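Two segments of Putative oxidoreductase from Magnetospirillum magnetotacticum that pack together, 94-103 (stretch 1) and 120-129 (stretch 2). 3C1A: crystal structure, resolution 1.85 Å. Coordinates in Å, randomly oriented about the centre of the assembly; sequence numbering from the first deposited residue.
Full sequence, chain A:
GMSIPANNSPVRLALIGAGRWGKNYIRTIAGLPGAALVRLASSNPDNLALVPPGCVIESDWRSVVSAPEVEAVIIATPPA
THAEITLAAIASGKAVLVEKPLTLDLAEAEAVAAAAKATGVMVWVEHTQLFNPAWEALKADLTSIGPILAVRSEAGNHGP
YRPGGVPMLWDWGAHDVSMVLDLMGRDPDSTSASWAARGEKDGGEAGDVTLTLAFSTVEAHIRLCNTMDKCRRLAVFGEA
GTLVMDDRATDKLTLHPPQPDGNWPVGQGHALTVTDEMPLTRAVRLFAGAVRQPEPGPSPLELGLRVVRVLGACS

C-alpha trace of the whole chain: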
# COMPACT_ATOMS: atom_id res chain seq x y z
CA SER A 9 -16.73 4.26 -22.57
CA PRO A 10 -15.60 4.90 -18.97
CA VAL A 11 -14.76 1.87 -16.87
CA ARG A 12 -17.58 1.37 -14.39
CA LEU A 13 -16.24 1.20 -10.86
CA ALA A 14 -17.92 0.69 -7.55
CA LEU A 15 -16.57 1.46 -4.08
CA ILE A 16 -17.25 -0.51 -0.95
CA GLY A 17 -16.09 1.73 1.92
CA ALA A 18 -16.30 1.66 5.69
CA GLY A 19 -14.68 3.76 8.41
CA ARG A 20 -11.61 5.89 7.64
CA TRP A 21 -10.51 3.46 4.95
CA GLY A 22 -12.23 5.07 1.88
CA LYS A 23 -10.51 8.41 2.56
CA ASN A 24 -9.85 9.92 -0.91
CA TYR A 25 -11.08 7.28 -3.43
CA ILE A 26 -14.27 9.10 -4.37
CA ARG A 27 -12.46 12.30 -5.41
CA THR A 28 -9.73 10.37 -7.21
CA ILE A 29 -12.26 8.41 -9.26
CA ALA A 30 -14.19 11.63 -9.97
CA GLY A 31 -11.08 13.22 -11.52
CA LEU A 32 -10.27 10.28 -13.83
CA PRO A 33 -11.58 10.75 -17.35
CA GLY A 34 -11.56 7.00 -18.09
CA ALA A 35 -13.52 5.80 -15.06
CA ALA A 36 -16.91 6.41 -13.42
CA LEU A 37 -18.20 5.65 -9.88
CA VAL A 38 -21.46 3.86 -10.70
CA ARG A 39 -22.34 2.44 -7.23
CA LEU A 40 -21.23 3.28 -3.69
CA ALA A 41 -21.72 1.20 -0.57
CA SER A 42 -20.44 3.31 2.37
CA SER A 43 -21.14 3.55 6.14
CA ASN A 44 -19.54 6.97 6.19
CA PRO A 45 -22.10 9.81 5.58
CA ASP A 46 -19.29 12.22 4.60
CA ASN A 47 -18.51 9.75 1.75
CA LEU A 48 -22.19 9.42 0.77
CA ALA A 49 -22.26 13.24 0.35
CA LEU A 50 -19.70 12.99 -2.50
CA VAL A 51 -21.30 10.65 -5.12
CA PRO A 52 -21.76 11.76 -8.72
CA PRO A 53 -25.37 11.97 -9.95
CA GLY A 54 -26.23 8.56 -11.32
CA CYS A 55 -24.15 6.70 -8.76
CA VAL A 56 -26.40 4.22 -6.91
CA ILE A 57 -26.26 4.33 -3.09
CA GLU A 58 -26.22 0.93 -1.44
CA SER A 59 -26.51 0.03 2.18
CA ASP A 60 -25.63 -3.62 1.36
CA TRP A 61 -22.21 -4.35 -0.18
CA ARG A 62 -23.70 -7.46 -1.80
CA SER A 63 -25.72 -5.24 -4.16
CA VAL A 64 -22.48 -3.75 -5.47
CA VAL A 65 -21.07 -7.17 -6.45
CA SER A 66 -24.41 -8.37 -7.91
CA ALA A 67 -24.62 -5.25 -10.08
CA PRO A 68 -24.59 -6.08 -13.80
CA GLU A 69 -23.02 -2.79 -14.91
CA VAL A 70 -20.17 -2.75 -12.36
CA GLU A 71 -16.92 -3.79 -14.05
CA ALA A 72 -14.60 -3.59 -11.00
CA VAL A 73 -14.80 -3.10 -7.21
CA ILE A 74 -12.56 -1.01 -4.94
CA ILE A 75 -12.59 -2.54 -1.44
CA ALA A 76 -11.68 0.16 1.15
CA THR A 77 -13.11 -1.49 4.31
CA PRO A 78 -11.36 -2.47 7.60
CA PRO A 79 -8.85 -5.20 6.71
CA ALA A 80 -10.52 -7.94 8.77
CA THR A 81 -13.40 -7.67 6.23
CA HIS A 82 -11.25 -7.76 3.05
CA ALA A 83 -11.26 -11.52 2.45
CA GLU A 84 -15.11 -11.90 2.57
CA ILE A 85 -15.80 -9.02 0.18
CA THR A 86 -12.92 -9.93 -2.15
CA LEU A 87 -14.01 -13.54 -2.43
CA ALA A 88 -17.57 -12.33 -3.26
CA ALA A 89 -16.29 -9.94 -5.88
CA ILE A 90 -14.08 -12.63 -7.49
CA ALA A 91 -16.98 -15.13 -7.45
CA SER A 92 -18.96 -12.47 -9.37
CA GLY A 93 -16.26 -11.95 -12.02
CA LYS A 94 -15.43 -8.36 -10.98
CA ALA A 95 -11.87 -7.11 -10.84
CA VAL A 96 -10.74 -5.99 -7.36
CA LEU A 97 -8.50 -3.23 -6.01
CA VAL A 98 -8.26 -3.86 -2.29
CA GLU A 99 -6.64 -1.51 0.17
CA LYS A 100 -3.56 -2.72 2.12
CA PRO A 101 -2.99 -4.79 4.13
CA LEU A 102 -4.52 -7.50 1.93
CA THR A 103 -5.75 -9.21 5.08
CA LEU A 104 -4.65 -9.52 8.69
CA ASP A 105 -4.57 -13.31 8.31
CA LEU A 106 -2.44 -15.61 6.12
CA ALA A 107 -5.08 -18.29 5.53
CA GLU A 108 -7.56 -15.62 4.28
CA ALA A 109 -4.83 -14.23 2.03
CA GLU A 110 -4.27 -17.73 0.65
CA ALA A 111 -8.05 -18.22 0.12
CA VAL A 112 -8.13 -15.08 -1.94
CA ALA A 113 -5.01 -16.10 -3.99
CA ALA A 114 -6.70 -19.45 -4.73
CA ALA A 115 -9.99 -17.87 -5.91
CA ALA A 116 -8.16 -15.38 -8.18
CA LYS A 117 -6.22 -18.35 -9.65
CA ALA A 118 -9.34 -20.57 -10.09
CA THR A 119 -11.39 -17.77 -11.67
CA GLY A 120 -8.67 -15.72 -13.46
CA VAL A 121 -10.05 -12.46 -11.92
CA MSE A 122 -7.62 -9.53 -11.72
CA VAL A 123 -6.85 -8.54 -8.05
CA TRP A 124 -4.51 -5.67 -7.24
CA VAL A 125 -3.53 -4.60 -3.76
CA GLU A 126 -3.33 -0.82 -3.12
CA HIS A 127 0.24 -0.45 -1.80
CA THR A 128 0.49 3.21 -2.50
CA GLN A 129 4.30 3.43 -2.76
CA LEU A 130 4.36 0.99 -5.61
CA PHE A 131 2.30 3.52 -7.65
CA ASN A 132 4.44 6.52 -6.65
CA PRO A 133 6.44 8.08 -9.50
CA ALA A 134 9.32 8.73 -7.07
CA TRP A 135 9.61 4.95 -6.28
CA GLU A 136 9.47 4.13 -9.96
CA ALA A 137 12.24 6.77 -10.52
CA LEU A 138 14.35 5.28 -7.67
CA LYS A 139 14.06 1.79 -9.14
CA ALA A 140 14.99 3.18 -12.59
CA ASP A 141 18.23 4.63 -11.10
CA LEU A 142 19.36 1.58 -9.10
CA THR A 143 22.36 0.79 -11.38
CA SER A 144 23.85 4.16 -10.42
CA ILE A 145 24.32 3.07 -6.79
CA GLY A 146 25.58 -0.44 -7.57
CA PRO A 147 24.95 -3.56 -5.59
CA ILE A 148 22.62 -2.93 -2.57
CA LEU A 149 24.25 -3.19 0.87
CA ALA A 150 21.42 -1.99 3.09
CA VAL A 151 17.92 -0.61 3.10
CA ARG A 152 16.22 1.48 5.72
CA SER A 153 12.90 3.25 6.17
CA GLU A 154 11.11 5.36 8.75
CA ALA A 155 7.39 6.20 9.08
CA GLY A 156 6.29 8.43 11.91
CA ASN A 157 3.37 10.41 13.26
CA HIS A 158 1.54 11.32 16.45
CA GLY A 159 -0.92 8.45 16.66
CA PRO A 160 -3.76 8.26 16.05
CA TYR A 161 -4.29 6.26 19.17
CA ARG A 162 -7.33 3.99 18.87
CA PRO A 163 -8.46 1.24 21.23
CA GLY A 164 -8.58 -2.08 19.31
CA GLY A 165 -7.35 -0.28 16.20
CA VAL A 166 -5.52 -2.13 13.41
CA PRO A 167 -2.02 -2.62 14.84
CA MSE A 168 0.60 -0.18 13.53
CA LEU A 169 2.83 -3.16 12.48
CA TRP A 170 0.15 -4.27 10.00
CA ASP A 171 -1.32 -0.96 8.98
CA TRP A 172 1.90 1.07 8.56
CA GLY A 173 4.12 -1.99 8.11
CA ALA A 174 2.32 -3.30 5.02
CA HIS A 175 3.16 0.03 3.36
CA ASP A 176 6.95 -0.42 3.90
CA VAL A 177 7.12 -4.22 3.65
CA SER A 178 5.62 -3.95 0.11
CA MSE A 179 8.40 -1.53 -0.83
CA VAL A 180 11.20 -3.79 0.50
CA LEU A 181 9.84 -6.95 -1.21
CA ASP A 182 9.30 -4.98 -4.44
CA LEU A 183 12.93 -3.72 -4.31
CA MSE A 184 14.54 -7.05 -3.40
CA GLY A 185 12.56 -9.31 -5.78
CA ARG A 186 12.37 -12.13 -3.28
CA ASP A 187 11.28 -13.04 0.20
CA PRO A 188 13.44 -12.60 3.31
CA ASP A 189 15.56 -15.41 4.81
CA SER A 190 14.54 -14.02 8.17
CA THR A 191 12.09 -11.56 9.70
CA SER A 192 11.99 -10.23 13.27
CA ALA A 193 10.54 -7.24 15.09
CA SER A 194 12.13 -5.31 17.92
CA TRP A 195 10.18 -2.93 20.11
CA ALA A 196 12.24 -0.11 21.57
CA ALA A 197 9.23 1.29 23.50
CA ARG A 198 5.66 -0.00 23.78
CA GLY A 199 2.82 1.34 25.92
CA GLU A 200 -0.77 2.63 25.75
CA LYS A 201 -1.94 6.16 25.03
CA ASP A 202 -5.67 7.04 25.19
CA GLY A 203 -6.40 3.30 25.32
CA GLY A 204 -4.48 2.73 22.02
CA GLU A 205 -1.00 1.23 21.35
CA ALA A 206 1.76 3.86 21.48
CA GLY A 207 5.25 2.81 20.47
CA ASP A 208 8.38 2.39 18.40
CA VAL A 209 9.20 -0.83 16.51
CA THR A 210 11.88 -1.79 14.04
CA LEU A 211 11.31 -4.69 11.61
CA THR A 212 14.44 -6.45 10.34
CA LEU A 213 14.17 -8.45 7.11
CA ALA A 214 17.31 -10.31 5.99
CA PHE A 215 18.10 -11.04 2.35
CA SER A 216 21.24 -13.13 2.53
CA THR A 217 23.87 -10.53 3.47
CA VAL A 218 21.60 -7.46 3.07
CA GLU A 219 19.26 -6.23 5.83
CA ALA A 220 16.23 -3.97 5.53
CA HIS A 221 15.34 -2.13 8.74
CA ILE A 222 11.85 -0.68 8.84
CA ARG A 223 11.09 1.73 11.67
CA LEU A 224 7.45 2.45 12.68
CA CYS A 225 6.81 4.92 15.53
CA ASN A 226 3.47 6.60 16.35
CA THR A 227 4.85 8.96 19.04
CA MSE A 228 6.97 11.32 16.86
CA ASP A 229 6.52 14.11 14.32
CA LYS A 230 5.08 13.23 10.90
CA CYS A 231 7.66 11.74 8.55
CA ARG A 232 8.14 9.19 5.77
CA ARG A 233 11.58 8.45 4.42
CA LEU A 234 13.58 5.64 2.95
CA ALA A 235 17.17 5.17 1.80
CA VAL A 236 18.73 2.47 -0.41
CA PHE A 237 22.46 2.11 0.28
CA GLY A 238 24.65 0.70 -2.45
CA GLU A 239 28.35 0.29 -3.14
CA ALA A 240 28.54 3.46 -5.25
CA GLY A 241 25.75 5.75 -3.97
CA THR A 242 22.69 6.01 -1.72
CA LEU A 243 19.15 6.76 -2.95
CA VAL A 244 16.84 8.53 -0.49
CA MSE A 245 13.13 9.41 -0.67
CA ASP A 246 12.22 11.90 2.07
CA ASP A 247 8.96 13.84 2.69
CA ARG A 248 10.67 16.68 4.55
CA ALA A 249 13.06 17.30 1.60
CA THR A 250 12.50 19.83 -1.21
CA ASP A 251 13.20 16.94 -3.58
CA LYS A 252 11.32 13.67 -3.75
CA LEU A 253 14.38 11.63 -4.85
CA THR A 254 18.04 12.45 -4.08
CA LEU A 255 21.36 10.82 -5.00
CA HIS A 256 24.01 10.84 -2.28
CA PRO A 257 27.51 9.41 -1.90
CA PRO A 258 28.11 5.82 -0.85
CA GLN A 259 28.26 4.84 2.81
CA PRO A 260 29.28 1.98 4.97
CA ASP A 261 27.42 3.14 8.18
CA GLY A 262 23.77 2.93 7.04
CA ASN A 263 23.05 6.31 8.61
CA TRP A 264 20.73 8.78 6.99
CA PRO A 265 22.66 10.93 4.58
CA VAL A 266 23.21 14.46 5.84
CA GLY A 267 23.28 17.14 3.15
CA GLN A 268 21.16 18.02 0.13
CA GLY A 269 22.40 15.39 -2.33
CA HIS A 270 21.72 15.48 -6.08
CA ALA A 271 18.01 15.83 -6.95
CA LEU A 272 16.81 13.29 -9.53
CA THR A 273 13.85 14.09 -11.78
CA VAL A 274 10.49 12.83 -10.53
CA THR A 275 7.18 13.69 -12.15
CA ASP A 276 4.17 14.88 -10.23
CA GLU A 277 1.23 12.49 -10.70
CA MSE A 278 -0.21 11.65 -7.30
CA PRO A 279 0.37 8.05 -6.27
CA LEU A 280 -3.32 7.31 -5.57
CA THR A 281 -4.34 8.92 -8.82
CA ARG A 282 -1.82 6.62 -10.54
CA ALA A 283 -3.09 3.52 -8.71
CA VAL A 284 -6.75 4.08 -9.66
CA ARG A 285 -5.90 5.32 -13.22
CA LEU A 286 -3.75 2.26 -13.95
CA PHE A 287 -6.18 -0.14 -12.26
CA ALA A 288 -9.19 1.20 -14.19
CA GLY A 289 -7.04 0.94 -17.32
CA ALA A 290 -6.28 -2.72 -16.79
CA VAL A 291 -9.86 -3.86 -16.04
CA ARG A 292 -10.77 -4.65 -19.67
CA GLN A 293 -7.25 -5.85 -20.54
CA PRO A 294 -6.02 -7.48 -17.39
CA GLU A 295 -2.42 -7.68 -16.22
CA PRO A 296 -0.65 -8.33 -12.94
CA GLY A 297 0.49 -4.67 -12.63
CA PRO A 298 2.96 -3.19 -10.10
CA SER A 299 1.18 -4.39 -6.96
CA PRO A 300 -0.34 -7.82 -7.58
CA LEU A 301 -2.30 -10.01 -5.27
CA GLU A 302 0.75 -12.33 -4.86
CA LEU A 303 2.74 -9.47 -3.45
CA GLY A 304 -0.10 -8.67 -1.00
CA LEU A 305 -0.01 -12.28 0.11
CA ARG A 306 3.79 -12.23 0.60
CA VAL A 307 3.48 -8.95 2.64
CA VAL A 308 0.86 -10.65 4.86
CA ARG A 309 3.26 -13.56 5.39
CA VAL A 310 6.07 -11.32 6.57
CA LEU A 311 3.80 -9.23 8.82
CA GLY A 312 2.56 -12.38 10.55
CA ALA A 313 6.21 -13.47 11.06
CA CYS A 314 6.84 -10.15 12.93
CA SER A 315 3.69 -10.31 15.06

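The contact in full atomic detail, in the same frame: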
# COMPACT_ATOMS: atom_id res chain seq x y z
N LYS A 94 -15.85 -9.77 -10.96
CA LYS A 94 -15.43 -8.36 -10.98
C LYS A 94 -14.02 -8.20 -10.48
O LYS A 94 -13.67 -8.70 -9.41
CB LYS A 94 -16.35 -7.50 -10.14
CG LYS A 94 -17.72 -7.39 -10.77
CD LYS A 94 -18.74 -7.15 -9.75
CE LYS A 94 -20.09 -6.81 -10.41
NZ LYS A 94 -20.45 -7.71 -11.51
N ALA A 95 -13.21 -7.49 -11.26
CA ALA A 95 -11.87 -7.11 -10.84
C ALA A 95 -11.87 -6.32 -9.54
O ALA A 95 -12.80 -5.52 -9.29
CB ALA A 95 -11.21 -6.29 -11.91
N VAL A 96 -10.81 -6.54 -8.73
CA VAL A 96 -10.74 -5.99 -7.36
C VAL A 96 -9.47 -5.21 -7.15
O VAL A 96 -8.39 -5.68 -7.51
CB VAL A 96 -10.80 -7.11 -6.27
CG1 VAL A 96 -10.57 -6.51 -4.93
CG2 VAL A 96 -12.16 -7.89 -6.30
N LEU A 97 -9.60 -3.99 -6.60
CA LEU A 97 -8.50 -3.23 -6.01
C LEU A 97 -8.78 -3.12 -4.55
O LEU A 97 -9.78 -2.48 -4.16
CB LEU A 97 -8.41 -1.81 -6.62
CG LEU A 97 -7.29 -0.92 -6.04
CD1 LEU A 97 -5.85 -1.46 -6.27
CD2 LEU A 97 -7.41 0.51 -6.60
N VAL A 98 -8.02 -3.85 -3.71
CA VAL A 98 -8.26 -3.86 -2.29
C VAL A 98 -7.18 -3.14 -1.52
O VAL A 98 -5.98 -3.28 -1.81
CB VAL A 98 -8.40 -5.29 -1.75
CG1 VAL A 98 -7.21 -6.08 -2.16
CG2 VAL A 98 -8.63 -5.25 -0.26
N GLU A 99 -7.59 -2.38 -0.52
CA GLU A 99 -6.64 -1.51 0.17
C GLU A 99 -5.72 -2.44 0.97
O GLU A 99 -6.08 -3.56 1.25
CB GLU A 99 -7.38 -0.46 1.02
CG GLU A 99 -6.62 0.84 1.16
CD GLU A 99 -7.16 1.68 2.30
OE1 GLU A 99 -8.40 1.69 2.48
OE2 GLU A 99 -6.35 2.29 3.03
N LYS A 100 -4.49 -1.99 1.24
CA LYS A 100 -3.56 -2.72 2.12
C LYS A 100 -3.95 -2.55 3.60
O LYS A 100 -4.59 -1.57 3.96
CB LYS A 100 -2.12 -2.21 1.93
CG LYS A 100 -1.96 -0.68 2.12
CD LYS A 100 -0.52 -0.23 1.94
N PRO A 101 -3.57 -3.51 4.47
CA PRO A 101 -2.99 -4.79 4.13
C PRO A 101 -4.04 -5.72 3.50
O PRO A 101 -5.22 -5.62 3.83
CB PRO A 101 -2.53 -5.34 5.49
CG PRO A 101 -3.36 -4.74 6.46
CD PRO A 101 -3.71 -3.35 5.92
N LEU A 102 -3.62 -6.60 2.62
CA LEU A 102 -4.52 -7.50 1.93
C LEU A 102 -5.53 -8.10 2.93
O LEU A 102 -6.74 -8.08 2.72
CB LEU A 102 -3.71 -8.62 1.26
CG LEU A 102 -4.45 -9.81 0.63
CD1 LEU A 102 -5.59 -9.26 -0.34
CD2 LEU A 102 -3.56 -10.66 -0.17
N THR A 103 -4.98 -8.70 3.98
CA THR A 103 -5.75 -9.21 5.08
C THR A 103 -4.90 -9.03 6.33
O THR A 103 -3.80 -8.49 6.26
CB THR A 103 -6.12 -10.70 4.94
OG1 THR A 103 -4.94 -11.52 5.01
CG2 THR A 103 -6.86 -10.97 3.62
N GLY A 120 -9.39 -16.70 -12.63
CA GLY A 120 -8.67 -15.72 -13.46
C GLY A 120 -8.94 -14.23 -13.24
O GLY A 120 -8.45 -13.41 -14.02
N VAL A 121 -9.66 -13.87 -12.18
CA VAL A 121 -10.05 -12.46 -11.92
C VAL A 121 -8.84 -11.61 -11.49
O VAL A 121 -8.01 -12.04 -10.69
CB VAL A 121 -11.23 -12.35 -10.88
CG1 VAL A 121 -11.37 -11.01 -10.33
CG2 VAL A 121 -12.59 -12.90 -11.45
N MSE A 122 -8.72 -10.41 -12.04
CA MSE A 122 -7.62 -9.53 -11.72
C MSE A 122 -7.82 -8.93 -10.30
O MSE A 122 -8.87 -8.38 -10.02
CB MSE A 122 -7.52 -8.44 -12.79
CG MSE A 122 -6.29 -7.67 -12.65
SE MSE A 122 -6.43 -6.19 -13.90
CE MSE A 122 -7.44 -4.89 -12.96
N VAL A 123 -6.83 -9.11 -9.40
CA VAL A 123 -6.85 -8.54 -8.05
C VAL A 123 -5.55 -7.80 -7.81
O VAL A 123 -4.47 -8.38 -7.90
CB VAL A 123 -7.10 -9.64 -6.94
CG1 VAL A 123 -7.07 -9.04 -5.47
CG2 VAL A 123 -8.40 -10.35 -7.25
N TRP A 124 -5.65 -6.49 -7.58
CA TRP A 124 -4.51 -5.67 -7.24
C TRP A 124 -4.65 -5.29 -5.79
O TRP A 124 -5.77 -5.11 -5.30
CB TRP A 124 -4.49 -4.40 -8.09
CG TRP A 124 -4.13 -4.56 -9.54
CD1 TRP A 124 -4.12 -5.71 -10.26
CD2 TRP A 124 -3.74 -3.52 -10.44
NE1 TRP A 124 -3.75 -5.45 -11.58
CE2 TRP A 124 -3.49 -4.12 -11.71
CE3 TRP A 124 -3.56 -2.15 -10.31
CZ2 TRP A 124 -3.09 -3.39 -12.82
CZ3 TRP A 124 -3.16 -1.43 -11.44
CH2 TRP A 124 -2.93 -2.05 -12.65
N VAL A 125 -3.52 -5.16 -5.09
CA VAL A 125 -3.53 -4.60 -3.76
C VAL A 125 -2.98 -3.15 -3.80
O VAL A 125 -1.97 -2.87 -4.44
CB VAL A 125 -2.77 -5.44 -2.78
CG1 VAL A 125 -2.76 -4.78 -1.40
CG2 VAL A 125 -3.37 -6.87 -2.74
N GLU A 126 -3.68 -2.25 -3.12
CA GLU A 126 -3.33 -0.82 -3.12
C GLU A 126 -2.20 -0.50 -2.13
O GLU A 126 -2.45 -0.03 -1.01
CB GLU A 126 -4.55 0.07 -2.84
CG GLU A 126 -4.49 1.46 -3.52
CD GLU A 126 -3.79 2.54 -2.68
OE1 GLU A 126 -4.27 2.82 -1.55
OE2 GLU A 126 -2.80 3.14 -3.17
N HIS A 127 -0.98 -0.76 -2.56
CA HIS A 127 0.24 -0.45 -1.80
C HIS A 127 0.72 0.82 -2.45
O HIS A 127 1.33 0.82 -3.51
CB HIS A 127 1.30 -1.52 -1.95
CG HIS A 127 0.99 -2.83 -1.29
ND1 HIS A 127 0.93 -4.00 -2.00
CD2 HIS A 127 0.78 -3.16 0.01
CE1 HIS A 127 0.66 -5.00 -1.18
NE2 HIS A 127 0.53 -4.51 0.04
N THR A 128 0.41 1.92 -1.82
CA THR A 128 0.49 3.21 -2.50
C THR A 128 1.90 3.51 -3.05
O THR A 128 2.04 4.16 -4.08
CB THR A 128 0.05 4.29 -1.55
OG1 THR A 128 -1.19 3.88 -0.96
CG2 THR A 128 -0.13 5.61 -2.28
N GLN A 129 2.94 3.08 -2.34
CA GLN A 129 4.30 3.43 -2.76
C GLN A 129 4.63 2.83 -4.10
O GLN A 129 5.41 3.36 -4.86
CB GLN A 129 5.36 2.96 -1.76
CG GLN A 129 6.75 3.63 -2.07
CD GLN A 129 6.75 5.05 -1.64
OE1 GLN A 129 6.56 5.96 -2.46
NE2 GLN A 129 6.91 5.27 -0.34
O HOH W 1 -0.80 -6.45 1.80

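Two parallel strands, 95–99 and 123–126, lie side by side in one sheet. Of the residues that cover the most surface, Glu126 and Lys100 sit where the chains leave the sheet, while Leu97 lies mid-strand. The backbone ladder comes first. Val96 N donates to Met122 O at 3.0 Å, Trp124 N to Val96 O at 2.9 Å, Val98 N to Trp124 O at 3.0 Å, and Glu126 N to Val98 O at 2.8 Å. Val96 and Val98 thus use both their N and O toward the neighbouring strand, the alternation expected of a parallel pair. The same carbonyls also receive CA-H...O contacts, as between Val123 CA and Val96 O at 3.3 Å.

Leu97 shares a face of the sheet with Trp124, Glu99 and Glu126. Its chain, t at chi1 and p at chi2, brings CD1 to 3.7 Å from Trp124 CB and 4.0 Å from Glu126 CB. A branched, flexible aliphatic chain suits this place, because its end can lean over the neighbouring strand while the indole of Trp124 leads away, its NE1 hydrogen-bonded elsewhere in the structure.

Glu126 closes the ladder with its backbone and lays its methylene carbons against stretch 1: its CB is 4.0 Å from Glu99 CA. One carboxylate oxygen has a partner within the stretch: Thr128 OG1 donates a hydrogen bond to Glu126 OE2 at 2.8 Å. A glutamate can serve both needs, with an aliphatic stem for packing and a charged end for a hydroxyl partner two residues on.

Lys100 follows the strand, with its CA-to-CB bond directed toward stretch 2. What is modelled of its side chain acts as a hydrocarbon: CG lies 3.2 Å from Glu126 O, a close carbon-to-oxygen contact, and CB approaches His127 CD2 at 3.6 Å, oblique to the imidazole ring. CE and NZ are not modelled, so the position of the ammonium group remains open. Its backbone N is buried without a partner in the model.

On the other face, beta-branched valines, well suited to extended backbone, pack without polar groups. Val96 CB meets Val123 CG2 at 4.1 Å, and Val98 CG1 lies 4.0 Å from Val125 CG2. Leu102 extends this patch beyond the strand, its CD1 also 4.0 Å from Val125 CG2. A water then joins the two loops: it accepts from Leu102 N at 2.9 Å and is hydrogen-bonded to His127 NE2, also at 2.9 Å. Histidine fits because, although its CA-to-CB bond points away, the end of its side chain comes nearer to stretch 1, and its NE2 holds the water.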